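Local coordinates for protein DnaJ homolog subfamily C member 3 (Mus musculus, PDB 3IEG) that acts as a co-chaperone in the unfolded protein response, binding misfolded proteins through its tetratricopeptide repeats and restraining a kinase that phosphorylates eIF-2-alpha, at residues K232-L237 and E258-T263; A72-R77 and E91-K96; E155-R160 and I174-A179; E320-A325 and R351-S356. All coordinates share one frame; numbering follows the deposited sequence.

Interaction 1: residues K232-L237 and E258-T263; sequences KKLNKL and ESVMKT
Leu234 and Val260 meet with their side chains crossing at about a right angle, CD2 of Leu234 lying 3.8 Å from CG1 of Val260. With CG anti to the backbone N (chi1 -161°), the leucine's branch starts beside its carbonyl carbon, and CD2 also rests 3.6 Å from the carbonyl O of Val260. Branched at CB, Val260 can serve two partners: its second methyl, CG2, sits 3.5 Å from CB of Leu237, one turn further along the opposing helix. Leu237 itself points at the other helix, and with Thr263 it makes a tip-to-tip approach, CD2 to CG2, although the rotation of the threonine is doubtful because its methyl lies too close to Ser259 O. OG of Ser259 comes no nearer than 4.3 Å to CG of Leu237, and is hydrogen-bonded to Lys256 O of its own helix. No hydrogen bond crosses between the segments, so the fit rests on aliphatic groups, for which leucine and valine are well suited. The axes run 9.6 Å apart at 164°, nearly antiparallel. Leu234 and Val260 also touch helix 268-284, through Tyr270 and Ser274. This is the antiparallel helix pair of a tetratricopeptide repeat, here repeat 7.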
# COMPACT_ATOMS: atom_id res chain seq x y z
N LYS A 232 6.09 -11.34 -15.33
CA LYS A 232 6.04 -10.90 -16.73
C LYS A 232 5.44 -12.00 -17.60
O LYS A 232 4.47 -11.74 -18.33
CB LYS A 232 7.42 -10.49 -17.24
CG LYS A 232 7.39 -9.50 -18.39
CD LYS A 232 8.76 -9.40 -19.03
CE LYS A 232 8.70 -8.92 -20.47
NZ LYS A 232 8.55 -7.45 -20.52
N LYS A 233 5.98 -13.22 -17.48
CA LYS A 233 5.48 -14.40 -18.19
C LYS A 233 4.04 -14.75 -17.81
O LYS A 233 3.18 -14.90 -18.68
CB LYS A 233 6.36 -15.61 -17.93
CG LYS A 233 7.67 -15.66 -18.73
CD LYS A 233 8.57 -16.83 -18.27
CE LYS A 233 7.88 -18.19 -18.49
NZ LYS A 233 8.83 -19.32 -18.28
N LEU A 234 3.78 -14.88 -16.52
CA LEU A 234 2.47 -15.23 -16.04
C LEU A 234 1.44 -14.21 -16.49
O LEU A 234 0.30 -14.55 -16.80
CB LEU A 234 2.48 -15.32 -14.52
CG LEU A 234 1.38 -16.07 -13.76
CD1 LEU A 234 0.33 -15.11 -13.26
CD2 LEU A 234 0.75 -17.25 -14.53
N ASN A 235 1.85 -12.95 -16.56
CA ASN A 235 0.97 -11.88 -16.98
C ASN A 235 0.70 -11.85 -18.48
O ASN A 235 -0.42 -11.53 -18.89
CB ASN A 235 1.51 -10.53 -16.52
CG ASN A 235 0.60 -9.39 -16.90
OD1 ASN A 235 0.85 -8.69 -17.88
ND2 ASN A 235 -0.47 -9.20 -16.13
N LYS A 236 1.71 -12.15 -19.30
CA LYS A 236 1.54 -12.19 -20.76
C LYS A 236 0.58 -13.31 -21.12
O LYS A 236 -0.33 -13.12 -21.93
CB LYS A 236 2.86 -12.40 -21.50
CG LYS A 236 3.61 -11.11 -21.83
CD LYS A 236 4.78 -11.36 -22.83
CE LYS A 236 5.94 -10.36 -22.64
NZ LYS A 236 5.52 -8.91 -22.74
N LEU A 237 0.77 -14.46 -20.49
CA LEU A 237 -0.09 -15.61 -20.69
C LEU A 237 -1.56 -15.31 -20.43
O LEU A 237 -2.40 -15.64 -21.26
CB LEU A 237 0.38 -16.78 -19.83
CG LEU A 237 1.43 -17.79 -20.33
CD1 LEU A 237 2.30 -17.34 -21.52
CD2 LEU A 237 2.31 -18.22 -19.15
N GLU A 258 -4.31 -23.35 -19.56
CA GLU A 258 -3.67 -24.58 -19.13
C GLU A 258 -2.23 -24.27 -18.75
O GLU A 258 -1.76 -24.70 -17.70
CB GLU A 258 -3.71 -25.63 -20.24
CG GLU A 258 -4.11 -27.03 -19.79
CD GLU A 258 -5.63 -27.22 -19.69
OE1 GLU A 258 -6.21 -27.90 -20.57
OE2 GLU A 258 -6.23 -26.68 -18.74
N SER A 259 -1.54 -23.52 -19.59
CA SER A 259 -0.16 -23.19 -19.31
C SER A 259 -0.03 -22.14 -18.20
O SER A 259 0.98 -22.10 -17.49
CB SER A 259 0.57 -22.78 -20.57
OG SER A 259 -0.08 -21.68 -21.16
N VAL A 260 -1.05 -21.30 -18.03
CA VAL A 260 -1.10 -20.37 -16.89
C VAL A 260 -1.02 -21.12 -15.55
O VAL A 260 -0.27 -20.73 -14.68
CB VAL A 260 -2.34 -19.44 -16.96
CG1 VAL A 260 -2.55 -18.69 -15.64
CG2 VAL A 260 -2.19 -18.46 -18.10
N MSE A 261 -1.77 -22.22 -15.42
CA MSE A 261 -1.68 -23.07 -14.23
C MSE A 261 -0.38 -23.86 -14.14
O MSE A 261 0.09 -24.17 -13.05
CB MSE A 261 -2.85 -24.04 -14.18
CG MSE A 261 -4.15 -23.37 -13.86
SE MSE A 261 -5.67 -24.51 -14.26
CE MSE A 261 -5.20 -26.09 -13.18
N LYS A 262 0.19 -24.21 -15.29
CA LYS A 262 1.49 -24.85 -15.32
C LYS A 262 2.51 -23.90 -14.68
O LYS A 262 3.18 -24.26 -13.71
CB LYS A 262 1.90 -25.18 -16.76
CG LYS A 262 2.34 -26.63 -16.98
CD LYS A 262 1.14 -27.53 -17.31
CE LYS A 262 1.57 -28.84 -17.97
NZ LYS A 262 2.27 -29.75 -17.02
N THR A 263 2.60 -22.68 -15.21
CA THR A 263 3.63 -21.73 -14.79
C THR A 263 3.42 -21.11 -13.39
O THR A 263 4.35 -20.51 -12.84
CB THR A 263 4.05 -20.72 -15.92
OG1 THR A 263 3.84 -19.36 -15.52
CG2 THR A 263 3.28 -20.96 -17.17

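Interaction 2: residues A72-R77 and E91-K96; sequences AARLQR and EDDFKK
The guanidinium of Arg77 and the carboxylate of Asp93 lie nearly coplanar, their planes 9° apart, with the acid at the edge of the arginine. The grip is side-on: NE of Arg77 reaches OD2 of Asp93 at 2.6 Å, and NH2 of Arg77 reaches OD1 of Asp93 at 2.9 Å, the latter bond nearly straight at 169°. Each oxygen offers its syn lone pair. The guanidinium of Arg74 is turned differently, 65° from the carboxylate plane; at its edge NE makes a weak bond to the same OD1, while one face takes Lys96, whose CD stands 3.9 Å above the plane. NH1 of Arg74 is hydrogen-bonded to Met68 O. The ring of Phe94 meets CD1 of Leu75 at its edge, CE1 being 4.1 Å from that methyl. Asp93 is buried and short enough to sit between two arginines, which supply the positive charge that would probably stabilise its ionised form. A leucine in place of Arg77 would probably leave OD2 of Asp93 without its bonded partner and the acid with only the weak bond from Arg74 among the atoms of this contact. Leu57, Thr61 and Ile64 of helix 53-66 touch the Arg77 side chain. The near-antiparallel pairing of helix 71-84 with helix 87-98, axes 8.5 Å apart, is the helical hairpin of a tetratricopeptide repeat; in repeat 3 a salt-bridge network is added to it.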
# COMPACT_ATOMS: atom_id res chain seq x y z
N ALA A 72 16.01 27.22 21.53
CA ALA A 72 14.84 27.18 20.64
C ALA A 72 14.99 26.21 19.46
O ALA A 72 14.05 25.52 19.11
CB ALA A 72 14.48 28.57 20.15
N ALA A 73 16.17 26.17 18.86
CA ALA A 73 16.43 25.30 17.73
C ALA A 73 16.47 23.84 18.13
O ALA A 73 16.01 22.97 17.38
CB ALA A 73 17.71 25.69 17.04
N ARG A 74 17.02 23.57 19.31
CA ARG A 74 17.09 22.21 19.82
C ARG A 74 15.70 21.71 20.19
O ARG A 74 15.36 20.56 19.93
CB ARG A 74 18.07 22.10 20.99
CG ARG A 74 18.22 20.68 21.51
CD ARG A 74 19.24 20.54 22.61
NE ARG A 74 20.54 20.14 22.08
CZ ARG A 74 21.64 20.84 22.26
NH1 ARG A 74 21.59 21.95 22.97
NH2 ARG A 74 22.79 20.45 21.75
N LEU A 75 14.89 22.57 20.78
CA LEU A 75 13.53 22.17 21.08
C LEU A 75 12.82 21.72 19.80
O LEU A 75 12.17 20.68 19.79
CB LEU A 75 12.76 23.29 21.78
CG LEU A 75 11.28 22.98 22.06
CD1 LEU A 75 11.11 21.81 23.01
CD2 LEU A 75 10.57 24.21 22.62
N GLN A 76 12.97 22.50 18.72
CA GLN A 76 12.34 22.18 17.44
C GLN A 76 12.81 20.84 16.87
O GLN A 76 12.00 20.04 16.40
CB GLN A 76 12.52 23.32 16.42
CG GLN A 76 11.78 24.63 16.74
CD GLN A 76 10.32 24.43 17.10
OE1 GLN A 76 9.62 23.60 16.50
NE2 GLN A 76 9.84 25.18 18.07
N ARG A 77 14.12 20.59 16.92
CA ARG A 77 14.66 19.31 16.45
C ARG A 77 14.11 18.13 17.25
O ARG A 77 13.78 17.09 16.68
CB ARG A 77 16.18 19.30 16.47
CG ARG A 77 16.74 18.05 15.82
CD ARG A 77 18.24 18.07 15.69
NE ARG A 77 18.88 17.95 16.98
CZ ARG A 77 20.18 17.94 17.15
NH1 ARG A 77 20.98 18.04 16.10
NH2 ARG A 77 20.69 17.84 18.37
N GLU A 91 14.66 12.37 23.38
CA GLU A 91 14.83 12.54 24.81
C GLU A 91 16.13 13.28 25.10
O GLU A 91 16.16 14.22 25.91
CB GLU A 91 14.81 11.18 25.50
CG GLU A 91 13.44 10.54 25.51
CD GLU A 91 13.41 9.24 26.26
OE1 GLU A 91 14.34 8.42 26.07
OE2 GLU A 91 12.45 9.01 27.04
N ASP A 92 17.20 12.89 24.41
CA ASP A 92 18.47 13.55 24.57
C ASP A 92 18.34 15.06 24.30
O ASP A 92 18.82 15.87 25.10
CB ASP A 92 19.50 12.92 23.64
CG ASP A 92 20.91 13.38 23.96
OD1 ASP A 92 21.54 12.78 24.85
OD2 ASP A 92 21.38 14.34 23.32
N ASP A 93 17.68 15.43 23.20
CA ASP A 93 17.46 16.83 22.86
C ASP A 93 16.59 17.57 23.88
O ASP A 93 16.97 18.65 24.34
CB ASP A 93 16.90 17.00 21.45
CG ASP A 93 17.98 17.30 20.43
OD1 ASP A 93 19.15 17.42 20.83
OD2 ASP A 93 17.67 17.43 19.23
N PHE A 94 15.44 17.00 24.22
CA PHE A 94 14.57 17.60 25.23
C PHE A 94 15.29 17.75 26.56
O PHE A 94 15.19 18.79 27.20
CB PHE A 94 13.32 16.76 25.43
CG PHE A 94 12.43 16.68 24.23
CD1 PHE A 94 11.92 17.84 23.63
CD2 PHE A 94 12.06 15.44 23.71
CE1 PHE A 94 11.10 17.76 22.53
CE2 PHE A 94 11.22 15.35 22.61
CZ PHE A 94 10.73 16.51 22.02
N LYS A 95 16.00 16.71 26.99
CA LYS A 95 16.74 16.77 28.24
C LYS A 95 17.78 17.90 28.24
O LYS A 95 17.92 18.62 29.23
CB LYS A 95 17.39 15.42 28.57
CG LYS A 95 16.48 14.45 29.32
CD LYS A 95 17.02 13.01 29.35
CE LYS A 95 16.04 12.08 30.10
NZ LYS A 95 15.98 10.66 29.60
N LYS A 96 18.52 18.06 27.14
CA LYS A 96 19.52 19.12 27.05
C LYS A 96 18.91 20.54 27.02
O LYS A 96 19.53 21.50 27.48
CB LYS A 96 20.44 18.90 25.85
CG LYS A 96 21.42 17.74 26.01
CD LYS A 96 22.35 17.65 24.81
CE LYS A 96 23.36 16.50 24.94
NZ LYS A 96 24.09 16.23 23.66

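Interaction 3: residues E155-R160 and I174-A179; sequences ELRELR and ISDLKA
Asp176 is drawn in between Arg157 and Arg160, and this charged cluster is the close-packed side of the contact. NH1 of Arg160 lies 2.8 Å from OD1 of Asp176, a bond that is weak because it is bent to 130°; the carboxylate sits at the edge of that guanidinium, the two planes not far from parallel. Arg157 approaches the same OD1 with its NE, 3.5 Å away, as a looser salt bridge in which the planes stand at 84°. Its chain is bent at chi2, and the methyl of Ala179 lies over one face of its guanidinium, CB being 3.5 Å from NH2 of Arg157. A small alanine suits this place, since it covers the flat group without pushing the helices apart: their axes pass 8.3 Å from each other at 168°. The pair forms the antiparallel hairpin of tetratricopeptide repeat 5, helix 154-166 followed by helix 170-181. Arg160 also ties it to the preceding helix 136-149, where NH2 forms a salt bridge with Asp144. On the other flank the packing is slack. Glu158 has its CB directed away from the partner helix, and the aliphatic CG merely brushes CD2 of Leu177 at 4.1 Å, the two side chains crossing at about a right angle. Leu177 is buried and touches Ala161 as well, whereas Glu158 remains partly exposed and borders Ala190 of helix 188-201.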
# COMPACT_ATOMS: atom_id res chain seq x y z
N GLU A 155 10.11 2.36 10.00
CA GLU A 155 10.39 0.96 10.33
C GLU A 155 9.28 0.31 11.18
O GLU A 155 8.98 -0.87 11.01
CB GLU A 155 11.77 0.77 11.00
CG GLU A 155 12.85 1.86 10.77
CD GLU A 155 13.02 2.30 9.31
OE1 GLU A 155 13.48 1.49 8.50
OE2 GLU A 155 12.73 3.48 9.00
N LEU A 156 8.68 1.08 12.09
CA LEU A 156 7.59 0.56 12.92
C LEU A 156 6.33 0.38 12.09
O LEU A 156 5.53 -0.51 12.35
CB LEU A 156 7.32 1.47 14.11
CG LEU A 156 8.39 1.47 15.19
CD1 LEU A 156 7.83 2.09 16.46
CD2 LEU A 156 8.92 0.06 15.46
N ARG A 157 6.16 1.24 11.10
CA ARG A 157 5.18 1.07 10.04
C ARG A 157 5.35 -0.26 9.32
O ARG A 157 4.39 -1.00 9.13
CB ARG A 157 5.35 2.19 9.02
CG ARG A 157 4.16 2.43 8.17
CD ARG A 157 3.32 3.44 8.87
NE ARG A 157 2.01 3.54 8.25
CZ ARG A 157 1.24 4.60 8.36
NH1 ARG A 157 1.68 5.63 9.07
NH2 ARG A 157 0.05 4.62 7.77
N GLU A 158 6.57 -0.54 8.90
CA GLU A 158 6.86 -1.79 8.22
C GLU A 158 6.69 -2.99 9.14
O GLU A 158 6.25 -4.04 8.69
CB GLU A 158 8.26 -1.77 7.61
CG GLU A 158 8.41 -0.76 6.47
CD GLU A 158 9.80 -0.76 5.85
OE1 GLU A 158 10.79 -0.86 6.60
OE2 GLU A 158 9.90 -0.68 4.61
N LEU A 159 7.02 -2.83 10.42
CA LEU A 159 6.81 -3.89 11.41
C LEU A 159 5.34 -4.22 11.60
O LEU A 159 4.98 -5.39 11.72
CB LEU A 159 7.45 -3.54 12.75
CG LEU A 159 7.33 -4.62 13.85
CD1 LEU A 159 8.26 -5.79 13.58
CD2 LEU A 159 7.60 -4.04 15.21
N ARG A 160 4.49 -3.20 11.63
CA ARG A 160 3.05 -3.41 11.68
C ARG A 160 2.56 -4.14 10.42
O ARG A 160 1.66 -4.97 10.49
CB ARG A 160 2.30 -2.08 11.83
CG ARG A 160 0.85 -2.24 12.27
CD ARG A 160 -0.05 -1.29 11.52
NE ARG A 160 -0.51 -0.18 12.33
CZ ARG A 160 -0.81 1.03 11.87
NH1 ARG A 160 -0.65 1.34 10.59
NH2 ARG A 160 -1.23 1.96 12.71
N ILE A 174 -0.03 -4.19 2.48
CA ILE A 174 0.31 -3.37 1.30
C ILE A 174 0.16 -1.89 1.63
O ILE A 174 1.02 -1.07 1.27
CB ILE A 174 -0.51 -3.73 0.00
CG1 ILE A 174 -2.03 -3.51 0.19
CG2 ILE A 174 -0.27 -5.18 -0.44
CD1 ILE A 174 -2.65 -2.16 -0.37
N SER A 175 -0.91 -1.55 2.33
CA SER A 175 -1.21 -0.17 2.65
C SER A 175 -0.18 0.46 3.58
O SER A 175 0.26 1.59 3.36
CB SER A 175 -2.61 -0.07 3.25
OG SER A 175 -2.75 1.16 3.92
N ASP A 176 0.21 -0.28 4.61
CA ASP A 176 1.25 0.18 5.52
C ASP A 176 2.59 0.32 4.83
O ASP A 176 3.34 1.24 5.12
CB ASP A 176 1.39 -0.76 6.70
CG ASP A 176 0.50 -0.38 7.87
OD1 ASP A 176 -0.08 0.74 7.87
OD2 ASP A 176 0.38 -1.21 8.79
N LEU A 177 2.89 -0.61 3.92
CA LEU A 177 4.14 -0.56 3.17
C LEU A 177 4.17 0.59 2.18
O LEU A 177 5.22 1.19 1.97
CB LEU A 177 4.40 -1.89 2.47
CG LEU A 177 4.71 -3.05 3.40
CD1 LEU A 177 4.46 -4.36 2.66
CD2 LEU A 177 6.12 -2.99 3.94
N LYS A 178 3.02 0.91 1.60
CA LYS A 178 2.92 2.06 0.71
C LYS A 178 3.14 3.34 1.49
O LYS A 178 3.94 4.19 1.08
CB LYS A 178 1.58 2.11 -0.03
CG LYS A 178 1.48 1.18 -1.22
CD LYS A 178 0.20 1.46 -2.01
CE LYS A 178 0.17 0.71 -3.34
NZ LYS A 178 1.36 1.04 -4.19
N ALA A 179 2.46 3.47 2.63
CA ALA A 179 2.67 4.63 3.51
C ALA A 179 4.14 4.77 3.88
O ALA A 179 4.71 5.85 3.73
CB ALA A 179 1.80 4.53 4.74

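Interaction 4: residues E320-A325 and R351-S356; sequences EMYDEA and RLLKQS
Tyr322, in the first turn of the second helix of tetratricopeptide repeat 9, packs on Leu352, Leu353 and Ser356 of the terminal helix 340-357. Segment 351-356 falls in a region thought, by similarity, to be a flexible linker, but it is helical here. One face of the tyrosine ring lies over the backbone of that helix: CA of Leu353 is 4.1 Å from the ring centroid and 17° off its normal, a CH-pi contact. At one side of the ring, CE2 of Tyr322 meets CB of Leu352 at 3.5 Å, and the two side chains cross at about a right angle. Across the ring, CE1 of Tyr322 lies 3.6 Å from OG of Ser356, whose hydroxyl is itself donated to Leu353 O at 2.6 Å. CB of Tyr322 touches CD2 of Leu353 at 3.7 Å. The opposite ring face is backed by C of Glu320, the residue whose positive phi closes the previous helix as a Schellman motif. A broad, flat tyrosine thus suits a place between a turn and a helix surface. An alanine here would keep the touch of CB on Leu353 but would probably open a gap over the backbone of Leu352 and Leu353 where the ring had lain. Beyond the two segments Tyr322 also touches Leu317 of helix 306-318, so it joins the first helix of the repeat to helix 340-357.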
# COMPACT_ATOMS: atom_id res chain seq x y z
N GLU A 320 -30.59 -29.40 -22.93
CA GLU A 320 -32.05 -29.39 -22.74
C GLU A 320 -32.49 -29.68 -21.30
O GLU A 320 -33.64 -30.01 -21.05
CB GLU A 320 -32.75 -30.32 -23.75
CG GLU A 320 -33.04 -29.64 -25.10
CD GLU A 320 -33.25 -30.60 -26.27
OE1 GLU A 320 -33.35 -31.83 -26.06
OE2 GLU A 320 -33.30 -30.11 -27.42
N MSE A 321 -31.55 -29.53 -20.37
CA MSE A 321 -31.83 -29.70 -18.96
C MSE A 321 -32.26 -28.36 -18.38
O MSE A 321 -31.52 -27.71 -17.66
CB MSE A 321 -30.60 -30.23 -18.24
CG MSE A 321 -30.06 -31.50 -18.85
SE MSE A 321 -28.33 -31.98 -18.09
CE MSE A 321 -28.00 -33.71 -18.99
N TYR A 322 -33.49 -27.98 -18.72
CA TYR A 322 -34.02 -26.66 -18.40
C TYR A 322 -34.14 -26.38 -16.90
O TYR A 322 -33.84 -25.28 -16.44
CB TYR A 322 -35.37 -26.46 -19.11
CG TYR A 322 -35.30 -26.63 -20.63
CD1 TYR A 322 -35.90 -27.72 -21.25
CD2 TYR A 322 -34.63 -25.70 -21.43
CE1 TYR A 322 -35.83 -27.89 -22.65
CE2 TYR A 322 -34.55 -25.85 -22.82
CZ TYR A 322 -35.15 -26.94 -23.42
OH TYR A 322 -35.08 -27.08 -24.79
N ASP A 323 -34.56 -27.40 -16.14
CA ASP A 323 -34.71 -27.31 -14.69
C ASP A 323 -33.42 -26.90 -13.97
O ASP A 323 -33.44 -26.07 -13.06
CB ASP A 323 -35.23 -28.65 -14.12
CG ASP A 323 -36.75 -28.80 -14.24
OD1 ASP A 323 -37.34 -28.38 -15.26
OD2 ASP A 323 -37.35 -29.36 -13.30
N GLU A 324 -32.31 -27.50 -14.40
CA GLU A 324 -30.99 -27.23 -13.83
C GLU A 324 -30.47 -25.86 -14.26
O GLU A 324 -29.77 -25.19 -13.51
CB GLU A 324 -30.00 -28.31 -14.24
CG GLU A 324 -30.15 -29.63 -13.49
CD GLU A 324 -31.07 -30.63 -14.20
OE1 GLU A 324 -31.86 -30.23 -15.09
OE2 GLU A 324 -31.00 -31.83 -13.85
N ALA A 325 -30.83 -25.45 -15.48
CA ALA A 325 -30.42 -24.16 -16.02
C ALA A 325 -31.05 -23.03 -15.23
O ALA A 325 -30.35 -22.10 -14.84
CB ALA A 325 -30.76 -24.05 -17.49
N ARG A 351 -38.45 -19.50 -21.51
CA ARG A 351 -39.11 -19.58 -22.82
C ARG A 351 -38.81 -20.90 -23.52
O ARG A 351 -39.71 -21.53 -24.08
CB ARG A 351 -38.70 -18.40 -23.72
CG ARG A 351 -39.61 -17.17 -23.59
CD ARG A 351 -39.15 -16.00 -24.49
NE ARG A 351 -38.16 -15.14 -23.84
CZ ARG A 351 -36.85 -15.10 -24.15
NH1 ARG A 351 -36.35 -15.87 -25.11
NH2 ARG A 351 -36.05 -14.29 -23.48
N LEU A 352 -37.55 -21.32 -23.47
CA LEU A 352 -37.14 -22.59 -24.04
C LEU A 352 -37.84 -23.77 -23.37
O LEU A 352 -38.31 -24.68 -24.06
CB LEU A 352 -35.62 -22.76 -23.97
CG LEU A 352 -34.77 -21.93 -24.93
CD1 LEU A 352 -33.35 -21.86 -24.40
CD2 LEU A 352 -34.79 -22.51 -26.33
N LEU A 353 -37.92 -23.72 -22.04
CA LEU A 353 -38.63 -24.72 -21.24
C LEU A 353 -40.09 -24.84 -21.69
O LEU A 353 -40.55 -25.95 -21.98
CB LEU A 353 -38.54 -24.35 -19.76
CG LEU A 353 -39.02 -25.23 -18.59
CD1 LEU A 353 -40.37 -24.75 -18.04
CD2 LEU A 353 -39.02 -26.77 -18.88
N LYS A 354 -40.79 -23.71 -21.78
CA LYS A 354 -42.17 -23.66 -22.27
C LYS A 354 -42.32 -24.30 -23.64
O LYS A 354 -43.23 -25.10 -23.85
CB LYS A 354 -42.68 -22.22 -22.35
CG LYS A 354 -43.19 -21.63 -21.05
CD LYS A 354 -43.48 -20.12 -21.21
CE LYS A 354 -43.55 -19.39 -19.86
NZ LYS A 354 -42.33 -19.61 -19.00
N GLN A 355 -41.44 -23.94 -24.57
CA GLN A 355 -41.46 -24.50 -25.92
C GLN A 355 -41.51 -26.01 -25.89
O GLN A 355 -42.41 -26.60 -26.46
CB GLN A 355 -40.24 -24.05 -26.72
CG GLN A 355 -40.48 -22.88 -27.63
CD GLN A 355 -39.17 -22.29 -28.15
OE1 GLN A 355 -38.34 -22.99 -28.73
NE2 GLN A 355 -38.98 -20.98 -27.92
N SER A 356 -40.55 -26.62 -25.19
CA SER A 356 -40.49 -28.07 -25.06
C SER A 356 -41.76 -28.66 -24.44
O SER A 356 -42.13 -29.80 -24.72
CB SER A 356 -39.27 -28.50 -24.24
OG SER A 356 -39.42 -28.16 -22.88

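How the interactions relate
Along the chain the order is interaction 2, interaction 3, interaction 1 and interaction 4. They mark repeats 3, 5 and 7 and, last, the join between repeat 9 and the terminal helix. Centres of successive contacts lie about 28, 30 and 38 Å apart, and about 81 Å separates interactions 2 and 4; no two contacts touch, their nearest atoms being at least about 13 Å apart. Interactions 1, 2 and 3 are within-repeat helix pairs, the first apolar and the other two built on an aspartate between two arginines. No helix is shared. The hairpin recurs with different side chains in an extended helical array; the groove that binds misfolded proteins lies in the first two repeats.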